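Long-range contacts in uncharacterized protein DSY3957 (Desulfitobacterium hafniense, PDB 3HXL), which probably polymerises into the contractile sheath around the tail tube of a myovirus-type phage or prophage, as other members of the tail sheath family do: residues 224-232 and 344-355; 283-294 and 315-326. All blocks are in the same frame, centred on the assembly; numbering follows the deposited sequence.

Contact 1. Residues 224-232 and 344-355; sequences RDDEGKKIQ and NRVIRVLDGINN
Lys230 meets Asp351 where the chain leaving helix 210-227 runs against the first turns of helix 344-364, their CA atoms 5.5 Å apart. Gly228, the first residue to leave helical geometry, with positive phi, turns its carbonyl to the longer helix: Asn354 ND2 donates to Gly228 O (3.0 Å) from above the carbonyl plane. Between these backbones lies an end-on salt bridge. Arg224 NH1 reaches Asp351 OD2 at 2.8 Å, nearly straight (166°), while NH2 takes OD1 on its syn lone pair at 3.0 Å, more bent; guanidinium and carboxylate planes stand 45° apart. NH1 also donates to Ile231 O, which fixes the rotation of the guanidinium, and CD of Lys230 lies over one of its faces. The bridge thus ties the subtilisin-like region of this sheath protein to helix 344-364 of the C-terminal region. Lys230 crosses Asp351 and Asn354 at about right angles, its CB 3.3 Å from Asp351 CG; a bend at chi2 (-65°) carries NZ back to Arg224 O. Further along, Gln232 NE2, also bonded to Glu244 O, donates almost straight to Asn344 OD1 (3.0 Å), the amide planes steeply inclined; Asn344 ND2 probably donates to Asp326 OD1, and one water joins Gln232 OE1 to Asn344 O.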
loop_
_atom_site.group_PDB
_atom_site.type_symbol
_atom_site.label_atom_id
_atom_site.label_comp_id
_atom_site.label_asym_id
_atom_site.label_seq_id
_atom_site.Cartn_x
_atom_site.Cartn_y
_atom_site.Cartn_z
ATOM N N ARG A 224 0.665 -12.042 10.451
ATOM C CA ARG A 224 0.350 -11.524 11.783
ATOM C C ARG A 224 0.580 -12.462 12.959
ATOM O O ARG A 224 1.231 -12.098 13.946
ATOM C CB ARG A 224 -1.109 -11.053 11.853
ATOM C CG ARG A 224 -1.451 -9.864 10.987
ATOM C CD ARG A 224 -2.917 -9.492 11.162
ATOM N NE ARG A 224 -3.204 -9.121 12.542
ATOM C CZ ARG A 224 -2.998 -7.908 13.049
ATOM N NH1 ARG A 224 -2.512 -6.942 12.281
ATOM N NH2 ARG A 224 -3.247 -7.670 14.336
ATOM N N ASP A 225 0.053 -13.673 12.864
ATOM C CA ASP A 225 0.167 -14.579 13.988
ATOM C C ASP A 225 1.193 -15.695 13.927
ATOM O O ASP A 225 1.448 -16.354 14.932
ATOM C CB ASP A 225 -1.226 -15.114 14.304
ATOM C CG ASP A 225 -2.222 -13.980 14.546
ATOM O OD1 ASP A 225 -1.813 -12.957 15.146
ATOM O OD2 ASP A 225 -3.393 -14.105 14.150
ATOM N N ASP A 226 1.810 -15.893 12.770
ATOM C CA ASP A 226 2.824 -16.936 12.664
ATOM C C ASP A 226 4.208 -16.335 12.433
ATOM O O ASP A 226 5.224 -16.941 12.781
ATOM C CB ASP A 226 2.482 -17.911 11.533
ATOM C CG ASP A 226 1.179 -18.647 11.775
ATOM O OD1 ASP A 226 0.942 -19.085 12.920
ATOM O OD2 ASP A 226 0.395 -18.804 10.819
ATOM N N GLU A 227 4.245 -15.137 11.855
ATOM C CA GLU A 227 5.512 -14.470 11.565
ATOM C C GLU A 227 5.745 -13.253 12.464
ATOM O O GLU A 227 6.850 -12.712 12.508
ATOM C CB GLU A 227 5.542 -14.015 10.100
ATOM C CG GLU A 227 4.998 -15.029 9.093
ATOM C CD GLU A 227 5.989 -16.121 8.734
ATOM O OE1 GLU A 227 6.605 -16.696 9.655
ATOM O OE2 GLU A 227 6.140 -16.414 7.527
ATOM N N GLY A 228 4.706 -12.813 13.170
ATOM C CA GLY A 228 4.861 -11.657 14.034
ATOM C C GLY A 228 5.012 -10.384 13.216
ATOM O O GLY A 228 5.554 -9.383 13.692
ATOM N N LYS A 229 4.545 -10.426 11.972
ATOM C CA LYS A 229 4.612 -9.265 11.089
ATOM C C LYS A 229 3.194 -8.711 11.017
ATOM O O LYS A 229 2.384 -9.139 10.196
ATOM C CB LYS A 229 5.098 -9.668 9.696
ATOM C CG LYS A 229 5.479 -8.490 8.829
ATOM C CD LYS A 229 5.902 -8.923 7.444
ATOM C CE LYS A 229 6.345 -7.717 6.628
ATOM N NZ LYS A 229 6.427 -8.047 5.182
ATOM N N LYS A 230 2.905 -7.752 11.889
ATOM C CA LYS A 230 1.578 -7.164 11.971
ATOM C C LYS A 230 1.229 -6.206 10.836
ATOM O O LYS A 230 1.792 -5.113 10.712
ATOM C CB LYS A 230 1.413 -6.484 13.329
ATOM C CG LYS A 230 1.735 -7.389 14.521
ATOM C CD LYS A 230 0.763 -8.571 14.651
ATOM C CE LYS A 230 1.143 -9.478 15.829
ATOM N NZ LYS A 230 0.133 -10.548 16.094
ATOM N N ILE A 231 0.286 -6.644 10.006
ATOM C CA ILE A 231 -0.196 -5.883 8.858
ATOM C C ILE A 231 -1.691 -6.167 8.705
ATOM O O ILE A 231 -2.239 -7.014 9.409
ATOM C CB ILE A 231 0.527 -6.323 7.553
ATOM C CG1 ILE A 231 0.336 -7.825 7.325
ATOM C CG2 ILE A 231 2.021 -6.022 7.637
ATOM C CD1 ILE A 231 -0.855 -8.167 6.457
ATOM N N GLN A 232 -2.350 -5.454 7.799
ATOM C CA GLN A 232 -3.763 -5.690 7.532
ATOM C C GLN A 232 -4.020 -5.685 6.035
ATOM O O GLN A 232 -3.285 -5.063 5.262
ATOM C CB GLN A 232 -4.661 -4.628 8.187
ATOM C CG GLN A 232 -4.874 -4.779 9.702
ATOM C CD GLN A 232 -5.862 -3.744 10.248
ATOM O OE1 GLN A 232 -5.628 -2.536 10.148
ATOM N NE2 GLN A 232 -6.967 -4.215 10.824
ATOM N N ASN A 344 -10.051 -0.733 14.565
ATOM C CA ASN A 344 -8.764 -0.604 13.892
ATOM C C ASN A 344 -7.728 0.233 14.630
ATOM O O ASN A 344 -6.526 -0.017 14.502
ATOM C CB ASN A 344 -8.980 -0.123 12.461
ATOM C CG ASN A 344 -9.614 -1.199 11.607
ATOM O OD1 ASN A 344 -9.202 -2.362 11.680
ATOM N ND2 ASN A 344 -10.621 -0.836 10.804
ATOM N N ARG A 345 -8.175 1.207 15.418
ATOM C CA ARG A 345 -7.220 2.006 16.181
ATOM C C ARG A 345 -6.591 1.116 17.255
ATOM O O ARG A 345 -5.414 1.254 17.569
ATOM C CB ARG A 345 -7.895 3.211 16.848
ATOM C CG ARG A 345 -6.974 3.888 17.867
ATOM C CD ARG A 345 -7.437 5.287 18.239
ATOM N NE ARG A 345 -8.828 5.319 18.657
ATOM C CZ ARG A 345 -9.464 6.419 19.046
ATOM N NH1 ARG A 345 -8.819 7.586 19.072
ATOM N NH2 ARG A 345 -10.745 6.351 19.397
ATOM N N VAL A 346 -7.378 0.203 17.824
ATOM C CA VAL A 346 -6.837 -0.701 18.838
ATOM C C VAL A 346 -5.770 -1.561 18.161
ATOM O O VAL A 346 -4.681 -1.768 18.702
ATOM C CB VAL A 346 -7.939 -1.600 19.448
ATOM C CG1 VAL A 346 -7.317 -2.718 20.299
ATOM C CG2 VAL A 346 -8.860 -0.749 20.312
ATOM N N ILE A 347 -6.081 -2.047 16.966
ATOM C CA ILE A 347 -5.124 -2.858 16.225
ATOM C C ILE A 347 -3.845 -2.062 15.929
ATOM O O ILE A 347 -2.740 -2.603 16.006
ATOM C CB ILE A 347 -5.739 -3.377 14.900
ATOM C CG1 ILE A 347 -6.910 -4.314 15.208
ATOM C CG2 ILE A 347 -4.685 -4.124 14.081
ATOM C CD1 ILE A 347 -6.567 -5.458 16.156
ATOM N N ARG A 348 -3.983 -0.781 15.588
ATOM C CA ARG A 348 -2.802 0.036 15.316
ATOM C C ARG A 348 -1.906 0.167 16.541
ATOM O O ARG A 348 -0.682 0.076 16.431
ATOM C CB ARG A 348 -3.186 1.441 14.823
ATOM C CG ARG A 348 -3.650 1.502 13.362
ATOM C CD ARG A 348 -3.839 2.958 12.876
ATOM N NE ARG A 348 -5.141 3.546 13.201
ATOM C CZ ARG A 348 -6.284 3.227 12.594
ATOM N NH1 ARG A 348 -6.296 2.310 11.631
ATOM N NH2 ARG A 348 -7.411 3.842 12.928
ATOM N N VAL A 349 -2.494 0.382 17.712
ATOM C CA VAL A 349 -1.658 0.519 18.897
ATOM C C VAL A 349 -0.988 -0.804 19.268
ATOM O O VAL A 349 0.195 -0.830 19.625
ATOM C CB VAL A 349 -2.446 1.076 20.101
ATOM C CG1 VAL A 349 -3.667 0.238 20.376
ATOM C CG2 VAL A 349 -1.536 1.124 21.324
ATOM N N LEU A 350 -1.725 -1.904 19.155
ATOM C CA LEU A 350 -1.171 -3.212 19.476
ATOM C C LEU A 350 -0.137 -3.653 18.440
ATOM O O LEU A 350 0.901 -4.220 18.799
ATOM C CB LEU A 350 -2.287 -4.251 19.594
ATOM C CG LEU A 350 -3.300 -4.003 20.714
ATOM C CD1 LEU A 350 -4.221 -5.208 20.827
ATOM C CD2 LEU A 350 -2.575 -3.778 22.046
ATOM N N ASP A 351 -0.408 -3.405 17.158
ATOM C CA ASP A 351 0.559 -3.767 16.122
ATOM C C ASP A 351 1.806 -2.907 16.324
ATOM O O ASP A 351 2.933 -3.344 16.068
ATOM C CB ASP A 351 -0.017 -3.537 14.715
ATOM C CG ASP A 351 -1.094 -4.548 14.345
ATOM O OD1 ASP A 351 -1.373 -5.460 15.154
ATOM O OD2 ASP A 351 -1.666 -4.429 13.235
ATOM N N GLY A 352 1.601 -1.678 16.793
ATOM C CA GLY A 352 2.726 -0.789 17.040
ATOM C C GLY A 352 3.603 -1.334 18.150
ATOM O O GLY A 352 4.833 -1.315 18.061
ATOM N N ILE A 353 2.965 -1.818 19.211
ATOM C CA ILE A 353 3.696 -2.386 20.337
ATOM C C ILE A 353 4.485 -3.588 19.843
ATOM O O ILE A 353 5.671 -3.740 20.145
ATOM C CB ILE A 353 2.735 -2.834 21.453
ATOM C CG1 ILE A 353 2.151 -1.603 22.153
ATOM C CG2 ILE A 353 3.463 -3.730 22.451
ATOM C CD1 ILE A 353 1.107 -1.935 23.203
ATOM N N ASN A 354 3.819 -4.441 19.074
ATOM C CA ASN A 354 4.467 -5.631 18.534
ATOM C C ASN A 354 5.653 -5.279 17.647
ATOM O O ASN A 354 6.792 -5.615 17.957
ATOM C CB ASN A 354 3.487 -6.449 17.698
ATOM C CG ASN A 354 4.117 -7.720 17.161
ATOM O OD1 ASN A 354 4.055 -8.770 17.796
ATOM N ND2 ASN A 354 4.752 -7.621 16.000
ATOM N N ASN A 355 5.367 -4.607 16.535
ATOM C CA ASN A 355 6.399 -4.225 15.581
ATOM C C ASN A 355 7.535 -3.423 16.206
ATOM O O ASN A 355 8.705 -3.707 15.951
ATOM C CB ASN A 355 5.776 -3.447 14.423
ATOM C CG ASN A 355 4.862 -4.311 13.567
ATOM O OD1 ASN A 355 4.066 -3.797 12.771
ATOM N ND2 ASN A 355 4.976 -5.630 13.716
HETATM O O HOH W 1 -5.359 -0.594 11.849
#

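Contact 2. Residues 283-294 and 315-326; sequences LTYQGYDEAVDV and TASDNQALVEQD
Leu283 N donates to Asp326 OD2 at 2.7 Å, almost straight (171°) but from above the carboxylate plane. The same aspartate gives its own N-H to Thr284 OG1 (3.0 Å), so side chain and backbone are exchanged between the two segments. With CG anti to N, chi1 -177° sends the carboxylate obliquely across Leu283, against its CB; OD2 also pairs with Arg348 in a salt bridge and OD1 probably accepts from Asn344. Next come three backbone bonds. Tyr285 N meets Val323 O at 2.7 Å in the carbonyl plane, Val323 N returns to Gln286 O, and Tyr288 N meets Ala321 O at 2.8 Å, nearly along the C=O axis. Beyond them a water receives Ala321 N and donates to the carbonyls of Tyr288 and Ala291, filling in where direct pairing stops; a second joins Tyr285 OH to Glu324 OE1, which also accepts from Thr315 OG1.

Leu322 CD2 sits over one face of the Tyr285 ring, a CH-pi contact 4.1 Å from the centroid and 21° off the normal, while Glu324 O lies at the ring's edge. Elsewhere the small Ala321 CB is held between Ala291 CB and Val294 CG1, 3.6 Å from each, with Val253 of strand 246-255 beside it. The Tyr288 ring leads away to stack on Trp269, and its hydroxyl bonds Glu77. Val292 and Asp293 both face Val254, a classic beta bulge at the corner of the chain. The whole is a two-stranded beta hairpin, 314-317 and 320-323, joined by a type I' turn and laid along an irregular, turn-rich segment through a single bridge, Gly287 with Leu322, packed beside strand 246-255 of the subtilisin-like region's mixed sheet.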
loop_
_atom_site.group_PDB
_atom_site.type_symbol
_atom_site.label_atom_id
_atom_site.label_comp_id
_atom_site.label_asym_id
_atom_site.label_seq_id
_atom_site.Cartn_x
_atom_site.Cartn_y
_atom_site.Cartn_z
ATOM N N LEU A 283 -10.546 6.175 12.219
ATOM C CA LEU A 283 -11.180 6.688 11.009
ATOM C C LEU A 283 -12.674 6.959 11.188
ATOM O O LEU A 283 -13.305 7.549 10.320
ATOM C CB LEU A 283 -10.988 5.704 9.843
ATOM C CG LEU A 283 -9.553 5.436 9.381
ATOM C CD1 LEU A 283 -9.577 4.534 8.143
ATOM C CD2 LEU A 283 -8.863 6.756 9.050
ATOM N N THR A 284 -13.228 6.523 12.313
ATOM C CA THR A 284 -14.653 6.704 12.582
ATOM C C THR A 284 -15.111 8.141 12.352
ATOM O O THR A 284 -14.565 9.090 12.915
ATOM C CB THR A 284 -15.012 6.265 14.017
ATOM O OG1 THR A 284 -14.717 4.867 14.169
ATOM C CG2 THR A 284 -16.506 6.480 14.290
ATOM N N TYR A 285 -16.123 8.268 11.503
ATOM C CA TYR A 285 -16.711 9.540 11.137
ATOM C C TYR A 285 -15.779 10.500 10.413
ATOM O O TYR A 285 -16.027 11.703 10.371
ATOM C CB TYR A 285 -17.345 10.218 12.354
ATOM C CG TYR A 285 -18.854 10.108 12.334
ATOM C CD1 TYR A 285 -19.480 8.874 12.122
ATOM C CD2 TYR A 285 -19.658 11.237 12.491
ATOM C CE1 TYR A 285 -20.870 8.770 12.062
ATOM C CE2 TYR A 285 -21.046 11.146 12.436
ATOM C CZ TYR A 285 -21.646 9.910 12.220
ATOM O OH TYR A 285 -23.019 9.819 12.162
ATOM N N GLN A 286 -14.692 9.975 9.857
ATOM C CA GLN A 286 -13.815 10.817 9.067
ATOM C C GLN A 286 -14.441 10.668 7.688
ATOM O O GLN A 286 -15.029 9.627 7.373
ATOM C CB GLN A 286 -12.375 10.291 9.042
ATOM C CG GLN A 286 -11.622 10.424 10.359
ATOM C CD GLN A 286 -10.117 10.441 10.160
ATOM O OE1 GLN A 286 -9.352 10.056 11.047
ATOM N NE2 GLN A 286 -9.683 10.908 8.995
ATOM N N GLY A 287 -14.334 11.699 6.865
ATOM C CA GLY A 287 -14.918 11.611 5.546
ATOM C C GLY A 287 -13.941 11.101 4.512
ATOM O O GLY A 287 -12.738 11.346 4.606
ATOM N N TYR A 288 -14.458 10.365 3.535
ATOM C CA TYR A 288 -13.644 9.848 2.444
ATOM C C TYR A 288 -13.282 11.080 1.619
ATOM O O TYR A 288 -14.160 11.714 1.041
ATOM C CB TYR A 288 -14.475 8.881 1.597
ATOM C CG TYR A 288 -13.748 8.277 0.416
ATOM C CD1 TYR A 288 -13.217 9.078 -0.596
ATOM C CD2 TYR A 288 -13.599 6.896 0.303
ATOM C CE1 TYR A 288 -12.555 8.518 -1.689
ATOM C CE2 TYR A 288 -12.941 6.327 -0.781
ATOM C CZ TYR A 288 -12.420 7.139 -1.771
ATOM O OH TYR A 288 -11.740 6.566 -2.826
ATOM N N ASP A 289 -11.998 11.412 1.553
ATOM C CA ASP A 289 -11.554 12.594 0.818
ATOM C C ASP A 289 -12.096 12.710 -0.604
ATOM O O ASP A 289 -11.909 11.811 -1.425
ATOM C CB ASP A 289 -10.026 12.641 0.779
ATOM C CG ASP A 289 -9.408 12.473 2.146
ATOM O OD1 ASP A 289 -8.874 11.381 2.431
ATOM O OD2 ASP A 289 -9.466 13.434 2.939
ATOM N N GLU A 290 -12.766 13.829 -0.879
ATOM C CA GLU A 290 -13.334 14.123 -2.215
ATOM C C GLU A 290 -14.739 13.545 -2.444
ATOM O O GLU A 290 -15.370 13.849 -3.455
ATOM C CB GLU A 290 -12.369 13.691 -3.347
ATOM C CG GLU A 290 -12.811 14.055 -4.777
ATOM C CD GLU A 290 -11.819 13.627 -5.858
ATOM O OE1 GLU A 290 -10.848 12.914 -5.536
ATOM O OE2 GLU A 290 -12.021 14.015 -7.034
ATOM N N ALA A 291 -15.231 12.741 -1.507
ATOM C CA ALA A 291 -16.546 12.126 -1.658
ATOM C C ALA A 291 -17.695 12.992 -1.160
ATOM O O ALA A 291 -17.579 13.673 -0.145
ATOM C CB ALA A 291 -16.568 10.788 -0.943
ATOM N N VAL A 292 -18.818 12.943 -1.870
ATOM C CA VAL A 292 -19.972 13.732 -1.466
ATOM C C VAL A 292 -21.222 12.899 -1.200
ATOM O O VAL A 292 -22.249 13.428 -0.775
ATOM C CB VAL A 292 -20.288 14.829 -2.514
ATOM C CG1 VAL A 292 -19.072 15.741 -2.667
ATOM C CG2 VAL A 292 -20.647 14.200 -3.863
ATOM N N ASP A 293 -21.135 11.596 -1.429
ATOM C CA ASP A 293 -22.274 10.714 -1.199
ATOM C C ASP A 293 -21.724 9.288 -1.142
ATOM O O ASP A 293 -20.538 9.072 -1.382
ATOM C CB ASP A 293 -23.277 10.861 -2.358
ATOM C CG ASP A 293 -24.698 10.458 -1.973
ATOM O OD1 ASP A 293 -24.886 9.822 -0.916
ATOM O OD2 ASP A 293 -25.634 10.772 -2.744
ATOM N N VAL A 294 -22.573 8.319 -0.819
ATOM C CA VAL A 294 -22.128 6.930 -0.763
ATOM C C VAL A 294 -22.985 6.117 -1.729
ATOM O O VAL A 294 -24.079 6.543 -2.100
ATOM C CB VAL A 294 -22.243 6.355 0.681
ATOM C CG1 VAL A 294 -21.537 7.288 1.659
ATOM C CG2 VAL A 294 -23.703 6.182 1.082
ATOM N N THR A 315 -21.369 6.190 5.213
ATOM C CA THR A 315 -22.719 6.703 5.385
ATOM C C THR A 315 -22.707 8.164 4.949
ATOM O O THR A 315 -21.795 8.919 5.303
ATOM C CB THR A 315 -23.171 6.603 6.867
ATOM O OG1 THR A 315 -23.172 5.227 7.273
ATOM C CG2 THR A 315 -24.570 7.183 7.044
ATOM N N ALA A 316 -23.706 8.555 4.164
ATOM C CA ALA A 316 -23.790 9.929 3.670
ATOM C C ALA A 316 -24.288 10.871 4.759
ATOM O O ALA A 316 -25.205 10.536 5.504
ATOM C CB ALA A 316 -24.715 9.994 2.459
ATOM N N SER A 317 -23.677 12.049 4.846
ATOM C CA SER A 317 -24.059 13.043 5.844
ATOM C C SER A 317 -23.484 14.411 5.492
ATOM O O SER A 317 -22.284 14.538 5.263
ATOM C CB SER A 317 -23.557 12.615 7.224
ATOM O OG SER A 317 -23.763 13.637 8.188
ATOM N N ASP A 318 -24.341 15.424 5.426
ATOM C CA ASP A 318 -23.898 16.785 5.117
ATOM C C ASP A 318 -23.009 16.828 3.864
ATOM O O ASP A 318 -21.963 17.479 3.850
ATOM C CB ASP A 318 -23.142 17.357 6.325
ATOM C CG ASP A 318 -22.865 18.848 6.202
ATOM O OD1 ASP A 318 -23.835 19.625 6.052
ATOM O OD2 ASP A 318 -21.676 19.242 6.266
ATOM N N ASN A 319 -23.441 16.129 2.819
ATOM C CA ASN A 319 -22.725 16.066 1.548
ATOM C C ASN A 319 -21.330 15.455 1.640
ATOM O O ASN A 319 -20.415 15.845 0.908
ATOM C CB ASN A 319 -22.630 17.455 0.914
ATOM C CG ASN A 319 -23.992 18.063 0.645
ATOM O OD1 ASN A 319 -24.844 17.445 0.004
ATOM N ND2 ASN A 319 -24.204 19.280 1.133
ATOM N N GLN A 320 -21.176 14.490 2.540
ATOM C CA GLN A 320 -19.908 13.799 2.708
ATOM C C GLN A 320 -20.167 12.310 2.907
ATOM O O GLN A 320 -21.278 11.907 3.244
ATOM C CB GLN A 320 -19.143 14.348 3.915
ATOM C CG GLN A 320 -18.799 15.826 3.818
ATOM C CD GLN A 320 -17.892 16.278 4.946
ATOM O OE1 GLN A 320 -18.158 16.003 6.120
ATOM N NE2 GLN A 320 -16.815 16.983 4.599
ATOM N N ALA A 321 -19.137 11.505 2.673
ATOM C CA ALA A 321 -19.212 10.059 2.848
ATOM C C ALA A 321 -18.395 9.771 4.102
ATOM O O ALA A 321 -17.169 9.744 4.053
ATOM C CB ALA A 321 -18.597 9.352 1.645
ATOM N N LEU A 322 -19.064 9.579 5.230
ATOM C CA LEU A 322 -18.354 9.317 6.471
ATOM C C LEU A 322 -18.196 7.840 6.783
ATOM O O LEU A 322 -19.067 7.032 6.467
ATOM C CB LEU A 322 -19.070 9.998 7.634
ATOM C CG LEU A 322 -18.791 11.488 7.872
ATOM C CD1 LEU A 322 -18.700 12.249 6.573
ATOM C CD2 LEU A 322 -19.879 12.048 8.768
ATOM N N VAL A 323 -17.065 7.493 7.386
ATOM C CA VAL A 323 -16.824 6.117 7.792
ATOM C C VAL A 323 -17.770 5.932 8.971
ATOM O O VAL A 323 -17.688 6.669 9.957
ATOM C CB VAL A 323 -15.365 5.910 8.264
ATOM C CG1 VAL A 323 -15.206 4.526 8.886
ATOM C CG2 VAL A 323 -14.415 6.056 7.077
ATOM N N GLU A 324 -18.676 4.965 8.867
ATOM C CA GLU A 324 -19.639 4.718 9.940
ATOM C C GLU A 324 -18.894 4.335 11.207
ATOM O O GLU A 324 -19.058 4.963 12.256
ATOM C CB GLU A 324 -20.609 3.598 9.534
ATOM C CG GLU A 324 -21.693 3.266 10.569
ATOM C CD GLU A 324 -22.647 4.426 10.851
ATOM O OE1 GLU A 324 -22.994 5.171 9.910
ATOM O OE2 GLU A 324 -23.066 4.580 12.018
ATOM N N GLN A 325 -18.083 3.288 11.096
ATOM C CA GLN A 325 -17.263 2.802 12.202
ATOM C C GLN A 325 -15.992 2.215 11.616
ATOM O O GLN A 325 -16.038 1.459 10.647
ATOM C CB GLN A 325 -18.005 1.742 13.025
ATOM C CG GLN A 325 -19.031 2.333 13.978
ATOM C CD GLN A 325 -19.503 1.346 15.025
ATOM O OE1 GLN A 325 -18.779 0.424 15.399
ATOM N NE2 GLN A 325 -20.714 1.547 15.524
ATOM N N ASP A 326 -14.857 2.598 12.198
ATOM C CA ASP A 326 -13.541 2.150 11.751
ATOM C C ASP A 326 -13.294 0.778 12.376
ATOM O O ASP A 326 -12.582 0.657 13.374
ATOM C CB ASP A 326 -12.489 3.175 12.209
ATOM C CG ASP A 326 -11.083 2.854 11.726
ATOM O OD1 ASP A 326 -10.922 1.968 10.855
ATOM O OD2 ASP A 326 -10.137 3.509 12.222
HETATM O O HOH W 2 -24.212 7.460 11.033
HETATM O O HOH W 3 -16.437 12.849 2.236
HETATM O O HOH W 4 -23.814 15.296 -1.815
#

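The two contacts, their centres about 26 Å apart, show how chemistry can differ with place in the fold. Both are partly buried, but contact 1 has no exposed residue among those that touch, whereas contact 2, farther from the centre of the chain, includes exposed ones. Contact 1 joins two family regions through side-chain charges and amides; contact 2 stays within the subtilisin-like region and relies more on backbone bonds and apolar packing, burying about twice the surface (881 against 416 Å²). They meet at Asp326: Asn344 ND2 probably donates to its OD1 at 2.8 Å, and Arg348 NH2 forms a salt bridge with its OD2, also at 2.8 Å; the first two turns of helix 344-364 thus hold Asp326.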